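Local coordinates for surface protein VspA (Borrelia turicatae, PDB 1YJG) that is the helical-bundle core of a variable outer-membrane lipoprotein, probably serving immune evasion through switching between antigenically distinct surface proteins, at residues Lys46-Ile51 with Asp106-Ala111. Sequence-based numbering, arbitrary orientation.
Sequences KNAKLI and DDVKDA
Asn-47 of 46-51 grips Val-108 of 106-111 with both its backbone and its side chain, a compact example of how one asparagine can tie together the starts of two helices. Its backbone N reaches Val-108 O at 3.1 Å, in the carbonyl plane and on a lone pair, while its ND2 meets that oxygen at 3.0 Å, tilted 21° from the plane. With chi1 at -63°, CG lies beside the residue's own backbone N, which lets amide and backbone converge on one acceptor. ND2 also donates to Asp-110 OD1 at 2.8 Å; the bond lies close to the amide plane and uses the anti lone pair of a carboxylate turned 47° from the amide. Asp-45 N donates to the same OD1, and Asn-47 OD1 accepts from Gly-32 N, so both ends of the amide are engaged and its flip state is defined.

A longer, more bent bond joins Lys-46 N to Asp-107 OD2 at 3.2 Å. Water 1 accepts from Ala-48 N and adds weak links to Asp-106 O and Val-108 N. The apolar part is a single side-chain pair, Ala-48 CB against Val-108 CG2 at 3.7 Å.

The charged ends turn instead to the other chain: Lys-46 forms a salt bridge with Asp-106 of the second subunit, and Asp-106 with Lys-46 of the second subunit. At this end of the bundle, polar bonds thus fasten the approach to helix 48-69 onto the loop that leads into helix 110-117 and that helix's first turn. A buried amide with three partners, whose bonds have definite directions, implies a join of fixed geometry, with the Val-108 side chain packed against Ala-48.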
ATOM      1  N   LYS A  46     -13.033 -15.170   9.734  1.00 19.88           N
ATOM      2  CA  LYS A  46     -11.703 -15.732   9.485  1.00 25.05           C
ATOM      3  C   LYS A  46     -10.764 -14.643   8.924  1.00 22.33           C
ATOM      4  O   LYS A  46      -9.966 -14.895   8.017  1.00 21.52           O
ATOM      5  CB  LYS A  46     -11.772 -16.939   8.533  1.00 27.38           C
ATOM      6  CG  LYS A  46     -12.892 -17.944   8.833  1.00 31.17           C
ATOM      7  CD  LYS A  46     -13.719 -18.217   7.574  1.00 33.39           C
ATOM      8  CE  LYS A  46     -14.824 -19.242   7.815  1.00 36.81           C
ATOM      9  NZ  LYS A  46     -14.523 -20.567   7.183  1.00 37.36           N
ATOM     10  N   ASN A  47     -10.834 -13.450   9.511  1.00 20.71           N
ATOM     11  CA  ASN A  47     -10.032 -12.301   9.070  1.00 19.87           C
ATOM     12  C   ASN A  47      -8.655 -12.092   9.698  1.00 20.33           C
ATOM     13  O   ASN A  47      -7.939 -11.185   9.284  1.00 20.41           O
ATOM     14  CB  ASN A  47     -10.847 -11.018   9.278  1.00 18.55           C
ATOM     15  CG  ASN A  47     -12.099 -10.988   8.450  1.00 16.82           C
ATOM     16  OD1 ASN A  47     -12.034 -10.856   7.232  1.00 15.92           O
ATOM     17  ND2 ASN A  47     -13.250 -11.110   9.099  1.00 13.43           N
ATOM     18  N   ALA A  48      -8.263 -12.912  10.670  1.00 19.69           N
ATOM     19  CA  ALA A  48      -6.954 -12.741  11.320  1.00 18.82           C
ATOM     20  C   ALA A  48      -5.759 -12.400  10.409  1.00 18.04           C
ATOM     21  O   ALA A  48      -5.064 -11.415  10.652  1.00 14.57           O
ATOM     22  CB  ALA A  48      -6.613 -13.956  12.166  1.00 19.23           C
ATOM     23  N   LYS A  49      -5.523 -13.212   9.379  1.00 17.96           N
ATOM     24  CA  LYS A  49      -4.385 -12.999   8.461  1.00 16.64           C
ATOM     25  C   LYS A  49      -4.423 -11.688   7.683  1.00 13.08           C
ATOM     26  O   LYS A  49      -3.376 -11.184   7.277  1.00  8.70           O
ATOM     27  CB  LYS A  49      -4.209 -14.189   7.507  1.00 20.02           C
ATOM     28  CG  LYS A  49      -3.110 -15.166   7.938  1.00 22.34           C
ATOM     29  CD  LYS A  49      -3.386 -15.727   9.327  1.00 24.15           C
ATOM     30  CE  LYS A  49      -2.466 -16.878   9.695  1.00 24.95           C
ATOM     31  NZ  LYS A  49      -3.244 -17.942  10.401  1.00 23.37           N
ATOM     32  N   LEU A  50      -5.626 -11.174   7.438  1.00 12.22           N
ATOM     33  CA  LEU A  50      -5.792  -9.910   6.730  1.00 14.00           C
ATOM     34  C   LEU A  50      -5.348  -8.802   7.698  1.00 15.21           C
ATOM     35  O   LEU A  50      -4.673  -7.854   7.289  1.00  9.02           O
ATOM     36  CB  LEU A  50      -7.244  -9.715   6.273  1.00 11.50           C
ATOM     37  CG  LEU A  50      -7.618  -8.354   5.688  1.00 12.30           C
ATOM     38  CD1 LEU A  50      -6.789  -8.041   4.435  1.00 10.31           C
ATOM     39  CD2 LEU A  50      -9.114  -8.282   5.399  1.00 11.92           C
ATOM     40  N   ILE A  51      -5.707  -8.934   8.979  1.00 13.85           N
ATOM     41  CA  ILE A  51      -5.301  -7.942   9.968  1.00 16.87           C
ATOM     42  C   ILE A  51      -3.772  -8.020  10.111  1.00 17.77           C
ATOM     43  O   ILE A  51      -3.125  -7.004  10.330  1.00 15.47           O
ATOM     44  CB  ILE A  51      -5.971  -8.132  11.339  1.00 16.44           C
ATOM     45  CG1 ILE A  51      -7.477  -8.390  11.214  1.00 17.32           C
ATOM     46  CG2 ILE A  51      -5.726  -6.897  12.234  1.00 16.18           C
ATOM     47  CD1 ILE A  51      -8.227  -7.427  10.315  1.00 17.54           C
ATOM     48  N   ASP A 106      -8.311 -17.811  15.626  1.00 32.39           N
ATOM     49  CA  ASP A 106      -8.672 -18.549  14.416  1.00 33.99           C
ATOM     50  C   ASP A 106      -9.904 -18.045  13.669  1.00 29.07           C
ATOM     51  O   ASP A 106     -10.029 -18.294  12.478  1.00 25.66           O
ATOM     52  CB  ASP A 106      -8.860 -20.042  14.743  1.00 38.39           C
ATOM     53  CG  ASP A 106      -7.760 -20.906  14.166  1.00 43.03           C
ATOM     54  OD1 ASP A 106      -8.087 -21.856  13.426  1.00 46.84           O
ATOM     55  OD2 ASP A 106      -6.541 -20.710  14.394  1.00 46.27           O
ATOM     56  N   ASP A 107     -10.807 -17.347  14.346  1.00 28.91           N
ATOM     57  CA  ASP A 107     -12.012 -16.858  13.688  1.00 29.12           C
ATOM     58  C   ASP A 107     -12.340 -15.420  14.065  1.00 29.34           C
ATOM     59  O   ASP A 107     -13.231 -15.174  14.880  1.00 32.50           O
ATOM     60  CB  ASP A 107     -13.184 -17.790  14.026  1.00 30.02           C
ATOM     61  CG  ASP A 107     -14.399 -17.554  13.146  1.00 30.54           C
ATOM     62  OD1 ASP A 107     -15.510 -17.993  13.526  1.00 29.21           O
ATOM     63  OD2 ASP A 107     -14.342 -16.939  12.065  1.00 31.53           O
ATOM     64  N   VAL A 108     -11.620 -14.471  13.465  1.00 26.01           N
ATOM     65  CA  VAL A 108     -11.847 -13.055  13.735  1.00 22.45           C
ATOM     66  C   VAL A 108     -13.035 -12.625  12.894  1.00 21.65           C
ATOM     67  O   VAL A 108     -12.936 -12.554  11.665  1.00 21.03           O
ATOM     68  CB  VAL A 108     -10.620 -12.193  13.386  1.00 22.03           C
ATOM     69  CG1 VAL A 108     -10.921 -10.717  13.616  1.00 20.02           C
ATOM     70  CG2 VAL A 108      -9.409 -12.643  14.193  1.00 19.17           C
ATOM     71  N   LYS A 109     -14.160 -12.365  13.562  1.00 19.95           N
ATOM     72  CA  LYS A 109     -15.389 -11.943  12.895  1.00 18.46           C
ATOM     73  C   LYS A 109     -15.242 -10.570  12.244  1.00 18.82           C
ATOM     74  O   LYS A 109     -14.440  -9.742  12.687  1.00 14.66           O
ATOM     75  CB  LYS A 109     -16.576 -11.976  13.868  1.00 16.68           C
ATOM     76  CG  LYS A 109     -17.107 -13.400  14.145  1.00 17.98           C
ATOM     77  CD  LYS A 109     -18.511 -13.420  14.761  1.00 20.28           C
ATOM     78  CE  LYS A 109     -19.624 -13.146  13.732  1.00 20.97           C
ATOM     79  NZ  LYS A 109     -19.909 -14.323  12.839  1.00 20.44           N
ATOM     80  N   ASP A 110     -16.038 -10.354  11.200  1.00 18.50           N
ATOM     81  CA  ASP A 110     -16.050  -9.120  10.414  1.00 20.73           C
ATOM     82  C   ASP A 110     -16.101  -7.830  11.234  1.00 22.10           C
ATOM     83  O   ASP A 110     -15.325  -6.911  10.989  1.00 20.19           O
ATOM     84  CB  ASP A 110     -17.227  -9.140   9.413  1.00 18.92           C
ATOM     85  CG  ASP A 110     -16.998 -10.100   8.244  1.00 18.93           C
ATOM     86  OD1 ASP A 110     -15.881 -10.658   8.126  1.00 14.66           O
ATOM     87  OD2 ASP A 110     -17.882 -10.367   7.401  1.00 19.06           O
ATOM     88  N   ALA A 111     -17.017  -7.770  12.194  1.00 23.61           N
ATOM     89  CA  ALA A 111     -17.177  -6.591  13.041  1.00 21.99           C
ATOM     90  C   ALA A 111     -15.906  -6.293  13.823  1.00 21.05           C
ATOM     91  O   ALA A 111     -15.514  -5.142  13.946  1.00 20.69           O
ATOM     92  CB  ALA A 111     -18.357  -6.765  13.981  1.00 20.27           C
TER
HETATM   93  O   HOH W   1      -9.123 -15.764  11.634  1.00 38.82           O